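Local structure of GCN5-related N-acetyltransferase (Anabaena variabilis, 2OZG) at residues L66-R76 and A175-H185. The protein binds coenzyme A and belongs to the GCN5-related N-acetyltransferase family, probably transferring acetyl groups to amines, perhaps those of aminoglycosides. Sequence-based numbering, arbitrary orientation.
Sequences LPMGQWWGGQR and AQLTHGYLDRH. With ACT (acetate ion), chain B.
Trp-71 lies against Ala-175 and Gln-176 of helix 165-177. CB of Gln-176 sits 4.0 Å from the centroid of the six-membered ring of Trp-71 in a CH-pi contact. CB of Ala-175 touches CD1 of Trp-71 at 3.5 Å, and CB of Arg-76 lies near the rim of the face opposite Gln-176. With CG anti to the carbonyl carbon (chi1 -62°), the indole is laid between these groups. The Trp-71 backbone is gripped twice: its N donates to Tyr-181 O at 2.7 Å, and its O accepts from Gly-180 N. Replacing the indole with an alanine is likely to open a gap between Gln-176 and Arg-76.

Gln-70 and Trp-72 form the tight side, packed on Trp-286 and Leu-288 of strand 279-290. Gln-70 NE2 reaches Gly-180 O, and its OE1 takes the N-H of Trp-72 NE1 from above the amide plane. Gly-180 CA lies over the Trp-72 ring. The Trp-72 edge meets the face of His-179 in a T-shaped pair, planes at 88°. His-179 ND1 accepts from Gly-73 N at 3.0 Å, while NE2 is hydrogen-bonded to Ser-358 OG.

On the looser side, Arg-76 NE forms a salt bridge with Asp-183 OD2 at 2.8 Å on its anti side, the two flat groups 86° apart. The guanidinium also holds an acetate ion, probably from the crystallisation liquor, and one water links NH2 to Asp-183 O. At the turn, Gln-176 NE2 hydrogen-bonds Gly-74 O in the carbonyl plane at 2.9 Å.

Strand 182-183 joins strand 58-72 antiparallel, through the hydrogen-bonded pair Gly-69 and Asp-183 (Asp-183 N to Gly-69 O 2.6 Å). The chemistry implies a join fixed by backbone bonds and packed aromatic rings, with the charged pair at a wetter margin.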
ATOM      1  N   LEU A  66     -24.858  31.451  -4.338  1.00 31.07           N
ATOM      2  CA  LEU A  66     -25.864  30.953  -3.359  1.00 31.54           C
ATOM      3  C   LEU A  66     -26.137  31.997  -2.292  1.00 31.39           C
ATOM      4  O   LEU A  66     -25.341  32.173  -1.345  1.00 35.57           O
ATOM      5  CB  LEU A  66     -25.402  29.616  -2.693  1.00 30.72           C
ATOM      6  CG  LEU A  66     -25.046  28.518  -3.692  1.00 35.14           C
ATOM      7  CD1 LEU A  66     -24.623  27.217  -2.993  1.00 31.43           C
ATOM      8  CD2 LEU A  66     -26.205  28.213  -4.628  1.00 34.34           C
ATOM      9  N   PRO A  67     -27.208  32.778  -2.498  1.00 30.54           N
ATOM     10  CA  PRO A  67     -27.519  33.760  -1.508  1.00 34.00           C
ATOM     11  C   PRO A  67     -28.115  33.143  -0.283  1.00 31.78           C
ATOM     12  O   PRO A  67     -29.191  32.545  -0.343  1.00 31.10           O
ATOM     13  CB  PRO A  67     -28.514  34.718  -2.219  1.00 32.36           C
ATOM     14  CG  PRO A  67     -28.584  34.270  -3.631  1.00 38.42           C
ATOM     15  CD  PRO A  67     -28.064  32.868  -3.670  1.00 31.56           C
HETATM   16  N   MSE A  68     -27.431  33.305   0.839  1.00 35.06           N
HETATM   17  CA  MSE A  68     -27.907  32.703   2.067  1.00 32.63           C
HETATM   18  C   MSE A  68     -27.425  33.499   3.271  1.00 36.13           C
HETATM   19  O   MSE A  68     -27.483  34.709   3.265  1.00 36.78           O
HETATM   20  CB  MSE A  68     -27.448  31.241   2.097  1.00 33.57           C
HETATM   21  CG  MSE A  68     -25.979  31.061   1.984  1.00 33.57           C
HETATM   22 SE   MSE A  68     -25.369  29.240   2.192  0.75 30.48          SE
HETATM   23  CE  MSE A  68     -23.928  29.303   0.910  1.00 34.30           C
ATOM     24  N   GLY A  69     -27.025  32.829   4.333  1.00 33.15           N
ATOM     25  CA  GLY A  69     -26.547  33.512   5.507  1.00 35.19           C
ATOM     26  C   GLY A  69     -25.483  32.689   6.170  1.00 31.66           C
ATOM     27  O   GLY A  69     -25.329  31.479   5.885  1.00 30.65           O
ATOM     28  N   GLN A  70     -24.773  33.346   7.081  1.00 33.28           N
ATOM     29  CA  GLN A  70     -23.727  32.699   7.865  1.00 31.70           C
ATOM     30  C   GLN A  70     -23.810  33.247   9.292  1.00 30.15           C
ATOM     31  O   GLN A  70     -23.962  34.457   9.483  1.00 31.88           O
ATOM     32  CB  GLN A  70     -22.342  32.996   7.283  1.00 33.23           C
ATOM     33  CG  GLN A  70     -21.327  31.996   7.709  1.00 32.66           C
ATOM     34  CD  GLN A  70     -20.065  32.043   6.960  1.00 24.79           C
ATOM     35  OE1 GLN A  70     -19.682  33.084   6.425  1.00 30.99           O
ATOM     36  NE2 GLN A  70     -19.303  30.920   7.010  1.00 28.09           N
ATOM     37  N   TRP A  71     -23.697  32.356  10.280  1.00 29.69           N
ATOM     38  CA  TRP A  71     -23.786  32.764  11.679  1.00 30.37           C
ATOM     39  C   TRP A  71     -22.424  33.186  12.291  1.00 29.50           C
ATOM     40  O   TRP A  71     -21.560  32.342  12.481  1.00 30.45           O
ATOM     41  CB  TRP A  71     -24.453  31.659  12.482  1.00 31.19           C
ATOM     42  CG  TRP A  71     -25.861  31.367  12.049  1.00 26.81           C
ATOM     43  CD1 TRP A  71     -26.241  30.403  11.148  1.00 30.47           C
ATOM     44  CD2 TRP A  71     -27.076  32.006  12.472  1.00 32.97           C
ATOM     45  NE1 TRP A  71     -27.580  30.416  10.981  1.00 33.47           N
ATOM     46  CE2 TRP A  71     -28.130  31.387  11.773  1.00 27.30           C
ATOM     47  CE3 TRP A  71     -27.381  33.017  13.385  1.00 29.79           C
ATOM     48  CZ2 TRP A  71     -29.483  31.737  11.976  1.00 32.32           C
ATOM     49  CZ3 TRP A  71     -28.694  33.402  13.531  1.00 29.42           C
ATOM     50  CH2 TRP A  71     -29.728  32.763  12.857  1.00 31.39           C
ATOM     51  N   TRP A  72     -22.253  34.483  12.594  1.00 29.99           N
ATOM     52  CA  TRP A  72     -21.011  35.016  13.177  1.00 30.46           C
ATOM     53  C   TRP A  72     -21.392  35.713  14.486  1.00 32.92           C
ATOM     54  O   TRP A  72     -22.216  36.641  14.486  1.00 31.80           O
ATOM     55  CB  TRP A  72     -20.317  36.022  12.220  1.00 33.93           C
ATOM     56  CG  TRP A  72     -19.845  35.397  10.897  1.00 30.14           C
ATOM     57  CD1 TRP A  72     -20.435  35.495   9.640  1.00 26.92           C
ATOM     58  CD2 TRP A  72     -18.762  34.478  10.765  1.00 28.29           C
ATOM     59  NE1 TRP A  72     -19.688  34.755   8.724  1.00 31.91           N
ATOM     60  CE2 TRP A  72     -18.672  34.117   9.411  1.00 37.68           C
ATOM     61  CE3 TRP A  72     -17.794  33.990  11.677  1.00 30.14           C
ATOM     62  CZ2 TRP A  72     -17.690  33.253   8.956  1.00 37.58           C
ATOM     63  CZ3 TRP A  72     -16.869  33.119  11.246  1.00 32.08           C
ATOM     64  CH2 TRP A  72     -16.804  32.752   9.898  1.00 29.23           C
ATOM     65  N   GLY A  73     -20.789  35.264  15.571  1.00 31.82           N
ATOM     66  CA  GLY A  73     -21.049  35.754  16.887  1.00 34.62           C
ATOM     67  C   GLY A  73     -22.543  35.650  17.213  1.00 34.00           C
ATOM     68  O   GLY A  73     -23.079  36.479  17.915  1.00 31.98           O
ATOM     69  N   GLY A  74     -23.202  34.663  16.635  1.00 31.15           N
ATOM     70  CA  GLY A  74     -24.594  34.402  16.900  1.00 32.55           C
ATOM     71  C   GLY A  74     -25.601  35.246  16.181  1.00 32.54           C
ATOM     72  O   GLY A  74     -26.774  35.194  16.531  1.00 29.49           O
ATOM     73  N   GLN A  75     -25.157  36.018  15.195  1.00 30.63           N
ATOM     74  CA  GLN A  75     -26.031  36.839  14.378  1.00 31.67           C
ATOM     75  C   GLN A  75     -25.930  36.327  12.960  1.00 30.85           C
ATOM     76  O   GLN A  75     -24.864  35.902  12.522  1.00 30.18           O
ATOM     77  CB  GLN A  75     -25.553  38.280  14.415  1.00 32.00           C
ATOM     78  CG  GLN A  75     -25.651  38.940  15.800  1.00 34.63           C
ATOM     79  CD  GLN A  75     -27.064  39.023  16.319  1.00 37.38           C
ATOM     80  OE1 GLN A  75     -27.990  39.441  15.613  1.00 45.58           O
ATOM     81  NE2 GLN A  75     -27.243  38.611  17.548  1.00 37.91           N
ATOM     82  N   ARG A  76     -27.036  36.341  12.245  1.00 30.18           N
ATOM     83  CA  ARG A  76     -27.014  35.899  10.876  1.00 29.94           C
ATOM     84  C   ARG A  76     -26.545  37.065   9.994  1.00 35.09           C
ATOM     85  O   ARG A  76     -27.203  38.090   9.937  1.00 33.17           O
ATOM     86  CB  ARG A  76     -28.392  35.500  10.411  1.00 30.01           C
ATOM     87  CG  ARG A  76     -28.415  34.917   9.030  1.00 32.30           C
ATOM     88  CD  ARG A  76     -29.842  35.051   8.500  1.00 38.18           C
ATOM     89  NE  ARG A  76     -30.027  34.507   7.157  1.00 45.80           N
ATOM     90  CZ  ARG A  76     -29.917  35.193   6.018  1.00 33.15           C
ATOM     91  NH1 ARG A  76     -29.672  36.487   6.000  1.00 38.73           N
ATOM     92  NH2 ARG A  76     -30.144  34.572   4.877  1.00 37.95           N
ATOM     93  N   ALA A 175     -26.654  26.003  14.447  1.00 29.51           N
ATOM     94  CA  ALA A 175     -26.069  26.982  13.500  1.00 30.16           C
ATOM     95  C   ALA A 175     -25.864  28.283  14.229  1.00 30.61           C
ATOM     96  O   ALA A 175     -24.765  28.853  14.264  1.00 29.62           O
ATOM     97  CB  ALA A 175     -27.036  27.232  12.268  1.00 29.06           C
ATOM     98  N   GLN A 176     -26.916  28.726  14.891  1.00 34.83           N
ATOM     99  CA  GLN A 176     -26.868  30.014  15.575  1.00 32.85           C
ATOM    100  C   GLN A 176     -25.797  29.997  16.646  1.00 33.41           C
ATOM    101  O   GLN A 176     -25.195  31.026  16.914  1.00 32.87           O
ATOM    102  CB  GLN A 176     -28.240  30.359  16.118  1.00 34.89           C
ATOM    103  CG  GLN A 176     -28.368  31.786  16.696  1.00 40.73           C
ATOM    104  CD  GLN A 176     -27.857  31.916  18.122  1.00 49.73           C
ATOM    105  OE1 GLN A 176     -28.019  31.009  18.924  1.00 44.12           O
ATOM    106  NE2 GLN A 176     -27.277  33.073  18.454  1.00 41.89           N
ATOM    107  N   LEU A 177     -25.526  28.815  17.205  1.00 32.88           N
ATOM    108  CA  LEU A 177     -24.510  28.626  18.281  1.00 33.60           C
ATOM    109  C   LEU A 177     -23.096  28.360  17.829  1.00 31.39           C
ATOM    110  O   LEU A 177     -22.156  28.403  18.642  1.00 32.03           O
ATOM    111  CB  LEU A 177     -24.927  27.457  19.196  1.00 36.26           C
ATOM    112  CG  LEU A 177     -26.189  27.674  20.010  1.00 42.37           C
ATOM    113  CD1 LEU A 177     -26.610  26.403  20.690  1.00 42.64           C
ATOM    114  CD2 LEU A 177     -26.004  28.783  21.021  1.00 40.39           C
ATOM    115  N   THR A 178     -22.918  28.112  16.535  1.00 32.89           N
ATOM    116  CA  THR A 178     -21.634  27.745  15.991  1.00 33.45           C
ATOM    117  C   THR A 178     -21.115  28.835  15.050  1.00 33.14           C
ATOM    118  O   THR A 178     -21.715  29.138  13.994  1.00 32.99           O
ATOM    119  CB  THR A 178     -21.757  26.409  15.246  1.00 34.57           C
ATOM    120  OG1 THR A 178     -22.533  25.463  16.045  1.00 33.35           O
ATOM    121  CG2 THR A 178     -20.395  25.859  14.967  1.00 38.31           C
ATOM    122  N   HIS A 179     -20.031  29.447  15.474  1.00 33.88           N
ATOM    123  CA  HIS A 179     -19.350  30.565  14.786  1.00 31.83           C
ATOM    124  C   HIS A 179     -18.841  30.019  13.451  1.00 33.49           C
ATOM    125  O   HIS A 179     -18.036  29.045  13.403  1.00 33.24           O
ATOM    126  CB  HIS A 179     -18.241  31.059  15.719  1.00 33.11           C
ATOM    127  CG  HIS A 179     -17.618  32.383  15.378  1.00 32.29           C
ATOM    128  ND1 HIS A 179     -18.335  33.555  15.281  1.00 33.12           N
ATOM    129  CD2 HIS A 179     -16.309  32.739  15.273  1.00 34.15           C
ATOM    130  CE1 HIS A 179     -17.505  34.559  15.070  1.00 34.74           C
ATOM    131  NE2 HIS A 179     -16.270  34.093  15.060  1.00 34.05           N
ATOM    132  N   GLY A 180     -19.442  30.544  12.369  1.00 31.60           N
ATOM    133  CA  GLY A 180     -19.107  30.099  11.015  1.00 31.76           C
ATOM    134  C   GLY A 180     -20.136  29.243  10.276  1.00 31.54           C
ATOM    135  O   GLY A 180     -19.996  29.072   9.055  1.00 32.00           O
ATOM    136  N   TYR A 181     -21.157  28.730  10.981  1.00 32.81           N
ATOM    137  CA  TYR A 181     -22.145  27.841  10.388  1.00 33.19           C
ATOM    138  C   TYR A 181     -22.974  28.556   9.387  1.00 34.01           C
ATOM    139  O   TYR A 181     -23.238  29.776   9.480  1.00 34.64           O
ATOM    140  CB  TYR A 181     -23.094  27.166  11.428  1.00 32.06           C
ATOM    141  CG  TYR A 181     -22.996  25.661  11.613  1.00 28.43           C
ATOM    142  CD1 TYR A 181     -21.780  25.021  11.848  1.00 29.45           C
ATOM    143  CD2 TYR A 181     -24.150  24.874  11.611  1.00 30.25           C
ATOM    144  CE1 TYR A 181     -21.723  23.613  12.041  1.00 29.81           C
ATOM    145  CE2 TYR A 181     -24.103  23.501  11.851  1.00 26.46           C
ATOM    146  CZ  TYR A 181     -22.875  22.871  12.084  1.00 34.27           C
ATOM    147  OH  TYR A 181     -22.810  21.513  12.261  1.00 36.23           O
ATOM    148  N   LEU A 182     -23.406  27.790   8.410  1.00 33.51           N
ATOM    149  CA  LEU A 182     -24.281  28.362   7.383  1.00 33.78           C
ATOM    150  C   LEU A 182     -25.711  28.533   7.834  1.00 32.73           C
ATOM    151  O   LEU A 182     -26.168  27.777   8.672  1.00 32.30           O
ATOM    152  CB  LEU A 182     -24.369  27.436   6.194  1.00 33.48           C
ATOM    153  CG  LEU A 182     -23.102  27.172   5.387  1.00 33.78           C
ATOM    154  CD1 LEU A 182     -23.448  26.317   4.130  1.00 37.67           C
ATOM    155  CD2 LEU A 182     -22.414  28.466   5.020  1.00 33.52           C
ATOM    156  N   ASP A 183     -26.369  29.571   7.323  1.00 34.51           N
ATOM    157  CA  ASP A 183     -27.846  29.573   7.323  1.00 36.54           C
ATOM    158  C   ASP A 183     -28.019  29.063   5.891  1.00 34.73           C
ATOM    159  O   ASP A 183     -27.824  29.779   4.929  1.00 30.29           O
ATOM    160  CB  ASP A 183     -28.498  30.928   7.589  1.00 35.31           C
ATOM    161  CG  ASP A 183     -30.034  30.868   7.474  1.00 38.56           C
ATOM    162  OD1 ASP A 183     -30.569  29.798   7.142  1.00 35.16           O
ATOM    163  OD2 ASP A 183     -30.695  31.889   7.686  1.00 41.68           O
ATOM    164  N   ARG A 184     -28.278  27.770   5.768  1.00 35.44           N
ATOM    165  CA  ARG A 184     -28.258  27.104   4.482  1.00 32.41           C
ATOM    166  C   ARG A 184     -29.224  27.529   3.356  1.00 33.58           C
ATOM    167  O   ARG A 184     -30.421  27.664   3.539  1.00 32.49           O
ATOM    168  CB  ARG A 184     -28.527  25.617   4.694  1.00 32.96           C
ATOM    169  CG  ARG A 184     -27.414  24.820   5.310  1.00 31.71           C
ATOM    170  CD  ARG A 184     -27.914  23.432   5.742  1.00 32.66           C
ATOM    171  NE  ARG A 184     -26.787  22.639   6.266  1.00 27.54           N
ATOM    172  CZ  ARG A 184     -26.877  21.475   6.900  1.00 28.19           C
ATOM    173  NH1 ARG A 184     -28.053  20.928   7.126  1.00 34.25           N
ATOM    174  NH2 ARG A 184     -25.763  20.870   7.321  1.00 33.83           N
ATOM    175  N   HIS A 185     -28.659  27.627   2.170  1.00 30.21           N
ATOM    176  CA  HIS A 185     -29.421  27.813   0.962  1.00 29.23           C
ATOM    177  C   HIS A 185     -30.083  26.453   0.762  1.00 32.48           C
ATOM    178  O   HIS A 185     -29.526  25.401   1.174  1.00 31.95           O
ATOM    179  CB  HIS A 185     -28.472  28.109  -0.219  1.00 29.16           C
ATOM    180  CG  HIS A 185     -29.151  28.484  -1.480  1.00 28.34           C
ATOM    181  ND1 HIS A 185     -29.630  27.553  -2.386  1.00 31.33           N
ATOM    182  CD2 HIS A 185     -29.404  29.697  -2.016  1.00 28.37           C
ATOM    183  CE1 HIS A 185     -30.174  28.179  -3.409  1.00 35.21           C
ATOM    184  NE2 HIS A 185     -30.040  29.482  -3.219  1.00 31.18           N
TER
HETATM  185  C   ACT B 396     -29.999  36.733   2.188  1.00 59.40           C
HETATM  186  O   ACT B 396     -30.214  37.501   3.202  1.00 56.04           O
HETATM  187  OXT ACT B 396     -30.838  35.798   1.965  1.00 59.82           O
HETATM  188  CH3 ACT B 396     -28.810  36.891   1.265  1.00 54.14           C
HETATM  189  O   HOH W   1     -22.681  31.958  15.533  1.00 30.06           O
HETATM  190  O   HOH W   2     -30.541  31.464   4.146  1.00 48.81           O